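Local coordinates for protein eukaryotic translation initiation factor 2A (Schizosaccharomyces pombe, PDB 3WJ9) that probably directs codon-dependent binding of initiator methionyl-tRNA to 40S ribosomal subunits, this chain being its beta-propeller part, at residues T55-N60 with L71-T76; E31-P36 with F49-A54; L88-R93 with K107-E112; A8-K13 with R38-S43. All blocks are in the same frame, centred on the assembly; numbering follows the deposited sequence.

Interaction 1 of 4, residues T55-N60 with L71-T76; sequences TQVVIN and LPAANT
At the outer edge of a four-stranded propeller blade, V57 and L71 form an antiparallel hydrogen-bonded pair with CA atoms 5.0 Å apart. V57 N donates to L71 O at 3.0 Å with a bent N-H...O angle of 138°, whereas the return bond from L71 N to V57 O is straighter, at 168°. Both side chains leave the same face of the sheet and cross obliquely, V57 CB lying 4.0 Å from L71 CB. A second carbon contact is made by V57 CG1, anti to the backbone N (chi1 172°), which comes 4.2 Å from L71 CD1. That same CD1 also meets I59 CD1, again at 4.2 Å, which adds a second residue of strand 57-61 to the apolar patch. L88, on strand 87-92 of the following sheet, touches both L71 and I59, and the patch is therefore also an interface between successive blades. Strand 67-71 is the last of its blade, and the chain leaves it through an inverse gamma turn centred on P72. The evidence is a weak bond from A73 N back to L71 O, which gives this carbonyl two N-H partners. The turn brings A73 CB to 3.7 Å from V57 CG2, alongside the start of strand 57-61. Farther out, A74 CB approaches the backbone of the other segment, 4.1 Å from T55 O.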
loop_
_atom_site.group_PDB
_atom_site.type_symbol
_atom_site.label_atom_id
_atom_site.label_comp_id
_atom_site.label_asym_id
_atom_site.label_seq_id
_atom_site.Cartn_x
_atom_site.Cartn_y
_atom_site.Cartn_z
ATOM N N THR A 55 -24.852 -3.803 4.003
ATOM C CA THR A 55 -25.483 -5.090 3.746
ATOM C C THR A 55 -24.566 -6.070 3.017
ATOM O O THR A 55 -24.460 -7.234 3.404
ATOM C CB THR A 55 -26.777 -4.914 2.922
ATOM O OG1 THR A 55 -27.624 -3.951 3.560
ATOM C CG2 THR A 55 -27.528 -6.228 2.801
ATOM N N GLN A 56 -23.910 -5.597 1.960
ATOM C CA GLN A 56 -23.215 -6.476 1.021
ATOM C C GLN A 56 -21.876 -5.926 0.520
ATOM O O GLN A 56 -21.437 -4.849 0.928
ATOM C CB GLN A 56 -24.128 -6.760 -0.177
ATOM C CG GLN A 56 -25.456 -7.407 0.177
ATOM C CD GLN A 56 -26.479 -7.359 -0.943
ATOM O OE1 GLN A 56 -26.164 -7.006 -2.076
ATOM N NE2 GLN A 56 -27.725 -7.694 -0.617
ATOM N N VAL A 57 -21.224 -6.690 -0.354
ATOM C CA VAL A 57 -20.011 -6.246 -1.040
ATOM C C VAL A 57 -20.099 -6.621 -2.518
ATOM O O VAL A 57 -20.332 -7.781 -2.855
ATOM C CB VAL A 57 -18.732 -6.861 -0.430
ATOM C CG1 VAL A 57 -17.521 -6.536 -1.294
ATOM C CG2 VAL A 57 -18.520 -6.363 0.989
ATOM N N VAL A 58 -19.913 -5.643 -3.398
ATOM C CA VAL A 58 -20.094 -5.869 -4.829
ATOM C C VAL A 58 -18.795 -5.743 -5.618
ATOM O O VAL A 58 -18.040 -4.786 -5.450
ATOM C CB VAL A 58 -21.140 -4.896 -5.412
ATOM C CG1 VAL A 58 -21.006 -4.788 -6.921
ATOM C CG2 VAL A 58 -22.534 -5.355 -5.043
ATOM N N ILE A 59 -18.543 -6.727 -6.477
ATOM C CA ILE A 59 -17.373 -6.724 -7.343
ATOM C C ILE A 59 -17.781 -6.478 -8.796
ATOM O O ILE A 59 -18.568 -7.235 -9.367
ATOM C CB ILE A 59 -16.603 -8.052 -7.247
ATOM C CG1 ILE A 59 -16.276 -8.363 -5.784
ATOM C CG2 ILE A 59 -15.342 -7.996 -8.090
ATOM C CD1 ILE A 59 -15.466 -9.628 -5.592
ATOM N N ASN A 60 -17.240 -5.418 -9.390
ATOM C CA ASN A 60 -17.591 -5.038 -10.754
ATOM C C ASN A 60 -16.449 -5.247 -11.746
ATOM O O ASN A 60 -15.304 -5.471 -11.355
ATOM C CB ASN A 60 -18.035 -3.574 -10.796
ATOM C CG ASN A 60 -19.232 -3.299 -9.909
ATOM O OD1 ASN A 60 -19.085 -2.988 -8.727
ATOM N ND2 ASN A 60 -20.427 -3.407 -10.476
ATOM N N LEU A 71 -20.914 -10.711 -2.318
ATOM C CA LEU A 71 -20.443 -11.252 -1.049
ATOM C C LEU A 71 -21.311 -10.781 0.112
ATOM O O LEU A 71 -21.484 -9.578 0.316
ATOM C CB LEU A 71 -18.989 -10.852 -0.805
ATOM C CG LEU A 71 -18.045 -11.003 -1.999
ATOM C CD1 LEU A 71 -16.636 -10.583 -1.621
ATOM C CD2 LEU A 71 -18.068 -12.430 -2.518
ATOM N N PRO A 72 -21.856 -11.731 0.887
ATOM C CA PRO A 72 -22.670 -11.401 2.060
ATOM C C PRO A 72 -21.821 -10.914 3.230
ATOM O O PRO A 72 -21.948 -11.427 4.341
ATOM C CB PRO A 72 -23.354 -12.729 2.394
ATOM C CG PRO A 72 -22.409 -13.764 1.903
ATOM C CD PRO A 72 -21.749 -13.185 0.676
ATOM N N ALA A 73 -20.965 -9.929 2.972
ATOM C CA ALA A 73 -20.099 -9.362 3.997
ATOM C C ALA A 73 -20.687 -8.075 4.564
ATOM O O ALA A 73 -20.768 -7.058 3.874
ATOM C CB ALA A 73 -18.712 -9.108 3.433
ATOM N N ALA A 74 -21.094 -8.129 5.827
ATOM C CA ALA A 74 -21.691 -6.979 6.494
ATOM C C ALA A 74 -20.732 -6.361 7.504
ATOM O O ALA A 74 -19.779 -7.007 7.938
ATOM C CB ALA A 74 -22.986 -7.383 7.178
ATOM N N ASN A 75 -20.991 -5.105 7.863
ATOM C CA ASN A 75 -20.217 -4.395 8.881
ATOM C C ASN A 75 -18.726 -4.311 8.558
ATOM O O ASN A 75 -17.900 -4.179 9.459
ATOM C CB ASN A 75 -20.403 -5.062 10.246
ATOM C CG ASN A 75 -21.858 -5.354 10.561
ATOM O OD1 ASN A 75 -22.725 -4.495 10.403
ATOM N ND2 ASN A 75 -22.133 -6.576 11.001
ATOM N N THR A 76 -18.386 -4.390 7.276
ATOM C CA THR A 76 -16.989 -4.360 6.851
ATOM C C THR A 76 -16.374 -2.984 7.064
ATOM O O THR A 76 -17.073 -1.976 7.065
ATOM C CB THR A 76 -16.831 -4.745 5.368
ATOM O OG1 THR A 76 -17.790 -4.029 4.583
ATOM C CG2 THR A 76 -17.048 -6.235 5.180
#

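Interaction 2 of 4, residues E31-P36 with F49-A54; sequences EAISEP and FAYATA
I33 meets the Y51 ring at its edge: I33 CG1 lies near the ring plane, 3.4 Å from Y51 CE2. T53 CG2 lies in plane at the edge of the same ring, while A32 CA approaches it obliquely at the phenol end. I33 CG1 stands beside its own backbone N (chi1 -46°), and from there the chain runs on until I33 CD1 reaches T53 OG1 at 3.4 Å. The phenol oxygen comes close to the loop backbone, Y51 OH to I33 N being 3.1 Å, but the angle is too poor for a hydrogen bond, and none joins the two segments. Their cohesion is therefore packing of the 31-36 loop, which leads into strand 37-42, across side chains of strand 48-53, the second strand of this propeller blade. V58 of the neighbouring strand 57-61 touches both I33 and Y51. An alanine in place of Y51 would probably open a gap under the loop, leaving I33 CG1 and A32 CB without the ring they rest against. At the other end E35 and T53 cross at about a right angle, E35 CB to T53 CB being 3.5 Å. T53 CG2 sits 3.5 Å from E35 O, and P36 O is 3.6 Å from T53 CB. T53 OG1 lies between its backbone N and carbonyl carbon (chi1 72°) and is hydrogen-bonded to Q56 O.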
loop_
_atom_site.group_PDB
_atom_site.type_symbol
_atom_site.label_atom_id
_atom_site.label_comp_id
_atom_site.label_asym_id
_atom_site.label_seq_id
_atom_site.Cartn_x
_atom_site.Cartn_y
_atom_site.Cartn_z
ATOM N N GLU A 31 -23.683 0.534 -11.455
ATOM C CA GLU A 31 -24.529 1.197 -10.468
ATOM C C GLU A 31 -24.281 0.573 -9.092
ATOM O O GLU A 31 -23.999 -0.621 -8.989
ATOM C CB GLU A 31 -26.008 1.101 -10.855
ATOM C CG GLU A 31 -26.958 1.650 -9.801
ATOM C CD GLU A 31 -28.402 1.647 -10.251
ATOM O OE1 GLU A 31 -29.185 0.831 -9.722
ATOM O OE2 GLU A 31 -28.755 2.468 -11.122
ATOM N N ALA A 32 -24.376 1.388 -8.042
ATOM C CA ALA A 32 -24.071 0.946 -6.683
ATOM C C ALA A 32 -25.241 0.222 -6.010
ATOM O O ALA A 32 -26.303 0.051 -6.606
ATOM C CB ALA A 32 -23.638 2.133 -5.837
ATOM N N ILE A 33 -25.032 -0.199 -4.763
ATOM C CA ILE A 33 -26.064 -0.883 -3.982
ATOM C C ILE A 33 -27.016 0.131 -3.347
ATOM O O ILE A 33 -26.678 1.308 -3.218
ATOM C CB ILE A 33 -25.446 -1.774 -2.862
ATOM C CG1 ILE A 33 -24.283 -2.607 -3.392
ATOM C CG2 ILE A 33 -26.476 -2.722 -2.262
ATOM C CD1 ILE A 33 -23.612 -3.437 -2.314
ATOM N N SER A 34 -28.208 -0.336 -2.980
ATOM C CA SER A 34 -29.157 0.423 -2.171
ATOM C C SER A 34 -28.484 1.159 -1.017
ATOM O O SER A 34 -28.677 2.362 -0.835
ATOM C CB SER A 34 -30.235 -0.513 -1.620
ATOM O OG SER A 34 -31.108 0.170 -0.739
ATOM N N GLU A 35 -27.694 0.426 -0.240
ATOM C CA GLU A 35 -26.975 1.003 0.887
ATOM C C GLU A 35 -25.890 1.963 0.417
ATOM O O GLU A 35 -25.297 1.763 -0.642
ATOM C CB GLU A 35 -26.347 -0.099 1.742
ATOM C CG GLU A 35 -27.289 -1.206 2.164
ATOM C CD GLU A 35 -28.071 -0.869 3.418
ATOM O OE1 GLU A 35 -28.463 -1.807 4.143
ATOM O OE2 GLU A 35 -28.293 0.330 3.682
ATOM N N PRO A 36 -25.627 3.015 1.207
ATOM C CA PRO A 36 -24.500 3.905 0.914
ATOM C C PRO A 36 -23.175 3.168 1.069
ATOM O O PRO A 36 -23.036 2.356 1.982
ATOM C CB PRO A 36 -24.646 5.013 1.962
ATOM C CG PRO A 36 -25.395 4.371 3.083
ATOM C CD PRO A 36 -26.350 3.420 2.425
ATOM N N PHE A 49 -13.175 -4.067 -9.345
ATOM C CA PHE A 49 -13.514 -2.989 -8.423
ATOM C C PHE A 49 -14.472 -3.484 -7.344
ATOM O O PHE A 49 -15.499 -4.090 -7.648
ATOM C CB PHE A 49 -14.130 -1.806 -9.177
ATOM C CG PHE A 49 -14.668 -0.724 -8.281
ATOM C CD1 PHE A 49 -13.818 0.209 -7.713
ATOM C CD2 PHE A 49 -16.025 -0.637 -8.016
ATOM C CE1 PHE A 49 -14.310 1.204 -6.889
ATOM C CE2 PHE A 49 -16.524 0.356 -7.195
ATOM C CZ PHE A 49 -15.664 1.279 -6.630
ATOM N N ALA A 50 -14.131 -3.228 -6.086
ATOM C CA ALA A 50 -14.966 -3.654 -4.969
ATOM C C ALA A 50 -15.325 -2.476 -4.076
ATOM O O ALA A 50 -14.478 -1.640 -3.774
ATOM C CB ALA A 50 -14.259 -4.728 -4.157
ATOM N N TYR A 51 -16.582 -2.411 -3.654
ATOM C CA TYR A 51 -16.991 -1.401 -2.690
ATOM C C TYR A 51 -17.864 -2.017 -1.608
ATOM O O TYR A 51 -18.631 -2.946 -1.864
ATOM C CB TYR A 51 -17.720 -0.248 -3.381
ATOM C CG TYR A 51 -19.018 -0.632 -4.047
ATOM C CD1 TYR A 51 -19.043 -1.034 -5.375
ATOM C CD2 TYR A 51 -20.220 -0.578 -3.356
ATOM C CE1 TYR A 51 -20.225 -1.384 -5.992
ATOM C CE2 TYR A 51 -21.405 -0.926 -3.965
ATOM C CZ TYR A 51 -21.403 -1.329 -5.283
ATOM O OH TYR A 51 -22.581 -1.680 -5.901
ATOM N N ALA A 52 -17.737 -1.494 -0.397
ATOM C CA ALA A 52 -18.441 -2.053 0.742
ATOM C C ALA A 52 -19.611 -1.181 1.163
ATOM O O ALA A 52 -19.486 0.037 1.286
ATOM C CB ALA A 52 -17.486 -2.248 1.904
ATOM N N THR A 53 -20.756 -1.822 1.359
ATOM C CA THR A 53 -21.900 -1.188 1.987
ATOM C C THR A 53 -22.220 -1.987 3.242
ATOM O O THR A 53 -21.592 -3.016 3.496
ATOM C CB THR A 53 -23.121 -1.130 1.053
ATOM O OG1 THR A 53 -23.671 -2.443 0.888
ATOM C CG2 THR A 53 -22.737 -0.556 -0.304
ATOM N N ALA A 54 -23.184 -1.522 4.027
ATOM C CA ALA A 54 -23.542 -2.200 5.268
ATOM C C ALA A 54 -24.016 -3.628 5.020
ATOM O O ALA A 54 -23.625 -4.554 5.729
ATOM C CB ALA A 54 -24.612 -1.414 6.006
#

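Interaction 3 of 4, residues L88-R93 with K107-E112; sequences LSTWER and KVWNTE
W109 reaches across to L88 and T90 from the neighbouring strand, the two strands being the middle pair of an antiparallel propeller blade, both segments lying in WD repeat 1. From CB, 3.6 Å from L88 O, the side chain starts with CG beside the backbone N (chi1 -45°). L88 O then sits at the indole edge, in the ring plane, with W109 CD1 3.0 Å from it. L88 O also accepts the backbone bond from W109 N at 2.9 Å. At NE1 the ring donates to T90 OG1 at 2.7 Å; the bond is nearly straight, 167°, and the hydroxyl oxygen lies only 8° out of the indole plane, which helps fix the ring's rotation. K107 CB lies over one face of the indole, 3.4 Å above its plane and toward the rim. L71 and P72, from the end of the preceding blade and the loop after it, also touch W109. Beyond T90, E92 OE2 and K107 NZ are 4.6 Å apart, too far for a salt bridge, and NZ is instead bonded to Q104 O. The aliphatic part of the lysine makes the contact, with K107 CE 3.6 Å from E92 OE1.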
loop_
_atom_site.group_PDB
_atom_site.type_symbol
_atom_site.label_atom_id
_atom_site.label_comp_id
_atom_site.label_asym_id
_atom_site.label_seq_id
_atom_site.Cartn_x
_atom_site.Cartn_y
_atom_site.Cartn_z
ATOM N N LEU A 88 -10.379 -11.962 -2.269
ATOM C CA LEU A 88 -10.668 -10.686 -1.628
ATOM C C LEU A 88 -10.937 -10.907 -0.143
ATOM O O LEU A 88 -11.765 -11.737 0.226
ATOM C CB LEU A 88 -11.863 -10.005 -2.301
ATOM C CG LEU A 88 -12.329 -8.649 -1.759
ATOM C CD1 LEU A 88 -11.411 -7.532 -2.229
ATOM C CD2 LEU A 88 -13.763 -8.366 -2.172
ATOM N N SER A 89 -10.228 -10.168 0.705
ATOM C CA SER A 89 -10.377 -10.304 2.152
ATOM C C SER A 89 -11.208 -9.166 2.736
ATOM O O SER A 89 -11.099 -8.021 2.301
ATOM C CB SER A 89 -9.002 -10.359 2.827
ATOM O OG SER A 89 -8.246 -11.465 2.363
ATOM N N THR A 90 -12.038 -9.489 3.725
ATOM C CA THR A 90 -12.937 -8.507 4.328
ATOM C C THR A 90 -12.828 -8.470 5.851
ATOM O O THR A 90 -13.217 -9.417 6.523
ATOM C CB THR A 90 -14.409 -8.792 3.957
ATOM O OG1 THR A 90 -14.785 -10.084 4.450
ATOM C CG2 THR A 90 -14.605 -8.751 2.450
ATOM N N TRP A 91 -12.315 -7.366 6.387
ATOM C CA TRP A 91 -12.242 -7.169 7.835
ATOM C C TRP A 91 -13.565 -6.631 8.371
ATOM O O TRP A 91 -14.027 -5.571 7.952
ATOM C CB TRP A 91 -11.103 -6.203 8.198
ATOM C CG TRP A 91 -10.865 -6.021 9.692
ATOM C CD1 TRP A 91 -9.927 -6.649 10.447
ATOM C CD2 TRP A 91 -11.564 -5.138 10.582
ATOM N NE1 TRP A 91 -10.002 -6.235 11.752
ATOM C CE2 TRP A 91 -10.999 -5.301 11.863
ATOM C CE3 TRP A 91 -12.614 -4.232 10.425
ATOM C CZ2 TRP A 91 -11.447 -4.594 12.976
ATOM C CZ3 TRP A 91 -13.059 -3.528 11.533
ATOM C CH2 TRP A 91 -12.475 -3.713 12.791
ATOM N N GLU A 92 -14.177 -7.370 9.290
ATOM C CA GLU A 92 -15.335 -6.869 10.022
ATOM C C GLU A 92 -14.898 -6.498 11.433
ATOM O O GLU A 92 -13.790 -6.835 11.849
ATOM C CB GLU A 92 -16.455 -7.911 10.073
ATOM C CG GLU A 92 -16.943 -8.388 8.717
ATOM C CD GLU A 92 -18.046 -9.425 8.833
ATOM O OE1 GLU A 92 -18.535 -9.895 7.784
ATOM O OE2 GLU A 92 -18.424 -9.769 9.972
ATOM N N ARG A 93 -15.759 -5.805 12.169
ATOM C CA ARG A 93 -15.460 -5.489 13.560
ATOM C C ARG A 93 -15.635 -6.752 14.401
ATOM O O ARG A 93 -16.660 -7.425 14.303
ATOM C CB ARG A 93 -16.355 -4.357 14.072
ATOM C CG ARG A 93 -15.988 -3.868 15.466
ATOM C CD ARG A 93 -16.899 -2.749 15.948
ATOM N NE ARG A 93 -16.765 -1.530 15.153
ATOM C CZ ARG A 93 -15.836 -0.600 15.359
ATOM N NH1 ARG A 93 -14.948 -0.748 16.332
ATOM N NH2 ARG A 93 -15.793 0.480 14.590
ATOM N N LYS A 107 -12.778 -12.847 6.584
ATOM C CA LYS A 107 -13.005 -14.021 5.790
ATOM C C LYS A 107 -12.295 -13.792 4.468
ATOM O O LYS A 107 -12.030 -12.648 4.094
ATOM C CB LYS A 107 -14.505 -14.242 5.614
ATOM C CG LYS A 107 -15.289 -14.062 6.912
ATOM C CD LYS A 107 -16.785 -13.974 6.684
ATOM C CE LYS A 107 -17.477 -13.336 7.879
ATOM N NZ LYS A 107 -17.245 -14.098 9.138
ATOM N N VAL A 108 -11.955 -14.865 3.771
ATOM C CA VAL A 108 -11.374 -14.724 2.446
ATOM C C VAL A 108 -12.415 -15.209 1.449
ATOM O O VAL A 108 -13.096 -16.204 1.691
ATOM C CB VAL A 108 -10.058 -15.511 2.302
ATOM C CG1 VAL A 108 -9.424 -15.254 0.942
ATOM C CG2 VAL A 108 -9.092 -15.134 3.413
ATOM N N TRP A 109 -12.561 -14.492 0.341
ATOM C CA TRP A 109 -13.598 -14.817 -0.630
ATOM C C TRP A 109 -13.019 -15.062 -2.019
ATOM O O TRP A 109 -11.975 -14.517 -2.375
ATOM C CB TRP A 109 -14.642 -13.695 -0.701
ATOM C CG TRP A 109 -15.112 -13.174 0.636
ATOM C CD1 TRP A 109 -14.474 -12.265 1.428
ATOM C CD2 TRP A 109 -16.332 -13.508 1.314
ATOM N NE1 TRP A 109 -15.210 -12.023 2.562
ATOM C CE2 TRP A 109 -16.354 -12.771 2.516
ATOM C CE3 TRP A 109 -17.401 -14.360 1.025
ATOM C CZ2 TRP A 109 -17.405 -12.864 3.425
ATOM C CZ3 TRP A 109 -18.442 -14.451 1.932
ATOM C CH2 TRP A 109 -18.436 -13.707 3.117
ATOM N N ASN A 110 -13.705 -15.892 -2.796
ATOM C CA ASN A 110 -13.385 -16.066 -4.205
ATOM C C ASN A 110 -14.129 -15.007 -5.010
ATOM O O ASN A 110 -15.242 -14.617 -4.655
ATOM C CB ASN A 110 -13.753 -17.478 -4.671
ATOM C CG ASN A 110 -13.268 -17.782 -6.081
ATOM O OD1 ASN A 110 -13.425 -16.977 -6.999
ATOM N ND2 ASN A 110 -12.682 -18.961 -6.258
ATOM N N THR A 111 -13.512 -14.541 -6.089
ATOM C CA THR A 111 -14.067 -13.431 -6.857
ATOM C C THR A 111 -14.842 -13.879 -8.098
ATOM O O THR A 111 -15.673 -13.130 -8.610
ATOM C CB THR A 111 -12.959 -12.446 -7.287
ATOM O OG1 THR A 111 -12.034 -13.108 -8.156
ATOM C CG2 THR A 111 -12.217 -11.914 -6.067
ATOM N N GLU A 112 -14.582 -15.090 -8.583
ATOM C CA GLU A 112 -15.284 -15.585 -9.768
ATOM C C GLU A 112 -16.342 -16.634 -9.378
ATOM O O GLU A 112 -17.180 -17.028 -10.193
ATOM C CB GLU A 112 -14.286 -16.144 -10.805
ATOM C CG GLU A 112 -14.887 -17.129 -11.820
ATOM C CD GLU A 112 -13.932 -17.575 -12.908
ATOM O OE1 GLU A 112 -12.812 -17.033 -12.994
ATOM O OE2 GLU A 112 -14.311 -18.483 -13.680
#

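Interaction 4 of 4, residues A8-K13 with R38-S43; sequences AYRSSK and RNACYS
R10 lays one face of its guanidinium over the backbone at R38 and N39, a packing contact without hydrogen bonds. R38 O lies 2.9 Å above the guanidinium plane and N39 N 3.4 Å above the same face, both offset toward the rim. The oxygen is close to NH1 and NH2 of R10, but poor angles rule out hydrogen bonds to it. The polar grip lies outside the two segments: R10 NH2 bonds to Q403 OE1, and R10 NH1 makes a weak bond to A37 O. A bend at chi3 (63°) sets NE over the backbone, R10 NE being 3.5 Å from N39 N. The two strands are not sheet partners. Their axes pass 8.0 Å apart, nearly antiparallel at 174°; the strands belong to adjacent propeller blades. Strand 6-11 pairs with strand 401-406, and the chain's two ends thus share one blade, the usual way a propeller ring is closed. The backbone that R10 covers is a classic beta bulge, R38 and N39 both facing A52. A leucine in place of R10 would probably leave Q403 OE1 without this charged mate and the bulge peptide without its flat cover. Apolar contact is made by A8 CB, 3.5 Å from Y42 CE2. It also lies 3.4 Å from Y42 OH, a hydroxyl hydrogen-bonded to Q6 OE1.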
loop_
_atom_site.group_PDB
_atom_site.type_symbol
_atom_site.label_atom_id
_atom_site.label_comp_id
_atom_site.label_asym_id
_atom_site.label_seq_id
_atom_site.Cartn_x
_atom_site.Cartn_y
_atom_site.Cartn_z
ATOM N N ALA A 8 -11.489 5.904 -9.630
ATOM C CA ALA A 8 -12.707 5.705 -8.856
ATOM C C ALA A 8 -12.887 6.827 -7.848
ATOM O O ALA A 8 -11.924 7.493 -7.478
ATOM C CB ALA A 8 -12.676 4.363 -8.149
ATOM N N TYR A 9 -14.122 7.037 -7.409
ATOM C CA TYR A 9 -14.395 8.027 -6.377
ATOM C C TYR A 9 -15.503 7.540 -5.458
ATOM O O TYR A 9 -16.397 6.809 -5.881
ATOM C CB TYR A 9 -14.779 9.377 -6.993
ATOM C CG TYR A 9 -16.168 9.412 -7.596
ATOM C CD1 TYR A 9 -16.383 9.029 -8.911
ATOM C CD2 TYR A 9 -17.262 9.836 -6.850
ATOM C CE1 TYR A 9 -17.648 9.060 -9.466
ATOM C CE2 TYR A 9 -18.531 9.869 -7.396
ATOM C CZ TYR A 9 -18.718 9.481 -8.705
ATOM O OH TYR A 9 -19.980 9.513 -9.253
ATOM N N ARG A 10 -15.436 7.948 -4.197
ATOM C CA ARG A 10 -16.500 7.661 -3.250
ATOM C C ARG A 10 -16.689 8.838 -2.308
ATOM O O ARG A 10 -15.852 9.098 -1.447
ATOM C CB ARG A 10 -16.203 6.390 -2.456
ATOM C CG ARG A 10 -17.312 6.006 -1.490
ATOM C CD ARG A 10 -16.952 4.765 -0.695
ATOM N NE ARG A 10 -15.789 4.978 0.158
ATOM C CZ ARG A 10 -15.850 5.437 1.404
ATOM N NH1 ARG A 10 -17.024 5.725 1.948
ATOM N NH2 ARG A 10 -14.741 5.599 2.108
ATOM N N SER A 11 -17.787 9.559 -2.486
ATOM C CA SER A 11 -18.117 10.663 -1.600
ATOM C C SER A 11 -19.254 10.246 -0.681
ATOM O O SER A 11 -19.858 9.191 -0.874
ATOM C CB SER A 11 -18.494 11.911 -2.400
ATOM O OG SER A 11 -19.649 11.683 -3.187
ATOM N N SER A 12 -19.546 11.075 0.316
ATOM C CA SER A 12 -20.652 10.817 1.232
ATOM C C SER A 12 -21.975 10.743 0.487
ATOM O O SER A 12 -22.966 10.220 0.996
ATOM C CB SER A 12 -20.723 11.903 2.307
ATOM O OG SER A 12 -21.003 13.167 1.730
ATOM N N LYS A 13 -21.970 11.265 -0.732
ATOM C CA LYS A 13 -23.176 11.410 -1.523
ATOM C C LYS A 13 -23.299 10.346 -2.606
ATOM O O LYS A 13 -24.398 9.882 -2.908
ATOM C CB LYS A 13 -23.200 12.811 -2.129
ATOM C CG LYS A 13 -23.588 12.904 -3.584
ATOM C CD LYS A 13 -24.035 14.319 -3.851
ATOM C CE LYS A 13 -24.344 14.587 -5.298
ATOM N NZ LYS A 13 -24.325 16.059 -5.471
ATOM N N ARG A 38 -19.266 2.517 2.013
ATOM C CA ARG A 38 -18.455 2.924 3.156
ATOM C C ARG A 38 -16.971 2.700 2.893
ATOM O O ARG A 38 -16.119 3.164 3.650
ATOM C CB ARG A 38 -18.878 2.162 4.412
ATOM C CG ARG A 38 -18.737 0.656 4.289
ATOM C CD ARG A 38 -18.976 -0.027 5.620
ATOM N NE ARG A 38 -20.353 0.119 6.081
ATOM C CZ ARG A 38 -20.769 -0.211 7.300
ATOM N NH1 ARG A 38 -19.913 -0.702 8.187
ATOM N NH2 ARG A 38 -22.040 -0.043 7.635
ATOM N N ASN A 39 -16.672 1.982 1.817
ATOM C CA ASN A 39 -15.298 1.663 1.457
ATOM C C ASN A 39 -15.218 1.229 -0.002
ATOM O O ASN A 39 -16.233 0.864 -0.596
ATOM C CB ASN A 39 -14.751 0.567 2.373
ATOM C CG ASN A 39 -13.241 0.464 2.320
ATOM O OD1 ASN A 39 -12.559 1.399 1.904
ATOM N ND2 ASN A 39 -12.710 -0.675 2.749
ATOM N N ALA A 40 -14.019 1.277 -0.579
ATOM C CA ALA A 40 -13.818 0.879 -1.971
ATOM C C ALA A 40 -12.341 0.633 -2.285
ATOM O O ALA A 40 -11.464 1.181 -1.618
ATOM C CB ALA A 40 -14.384 1.934 -2.910
ATOM N N CYS A 41 -12.074 -0.184 -3.304
ATOM C CA CYS A 41 -10.700 -0.467 -3.729
ATOM C C CYS A 41 -10.612 -1.155 -5.096
ATOM O O CYS A 41 -11.587 -1.734 -5.581
ATOM C CB CYS A 41 -9.989 -1.332 -2.684
ATOM S SG CYS A 41 -10.675 -2.993 -2.466
ATOM N N TYR A 42 -9.431 -1.078 -5.709
ATOM C CA TYR A 42 -9.137 -1.780 -6.957
ATOM C C TYR A 42 -8.265 -3.005 -6.694
ATOM O O TYR A 42 -7.503 -3.038 -5.726
ATOM C CB TYR A 42 -8.416 -0.863 -7.954
ATOM C CG TYR A 42 -9.299 0.078 -8.746
ATOM C CD1 TYR A 42 -10.159 -0.395 -9.728
ATOM C CD2 TYR A 42 -9.237 1.448 -8.540
ATOM C CE1 TYR A 42 -10.956 0.471 -10.460
ATOM C CE2 TYR A 42 -10.027 2.321 -9.265
ATOM C CZ TYR A 42 -10.885 1.828 -10.224
ATOM O OH TYR A 42 -11.670 2.695 -10.948
ATOM N N SER A 43 -8.373 -4.006 -7.562
ATOM C CA SER A 43 -7.412 -5.103 -7.580
ATOM C C SER A 43 -6.092 -4.561 -8.123
ATOM O O SER A 43 -6.101 -3.638 -8.936
ATOM C CB SER A 43 -7.928 -6.275 -8.421
ATOM O OG SER A 43 -8.215 -5.874 -9.748
#

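How the interactions relate
Along the chain interactions 4 and 2 interleave, and interactions 1 and 3 then follow in series. Interactions 1 and 2 have centres about 7 Å apart and share the blade of strands 37-42, 48-53, 57-61 and 67-71, in which N60 N probably bonds to F49 O. Interaction 4, centred about 9 Å from interaction 2, joins the inner edge of that blade to the one containing both chain ends; A52 lies opposite its bulge. Interaction 3 belongs to the next blade, with its centre about 9 Å from that of interaction 1. Interactions 3 and 4 do not touch, their centres being about 17 Å apart. Together they link three successive blades of the propeller.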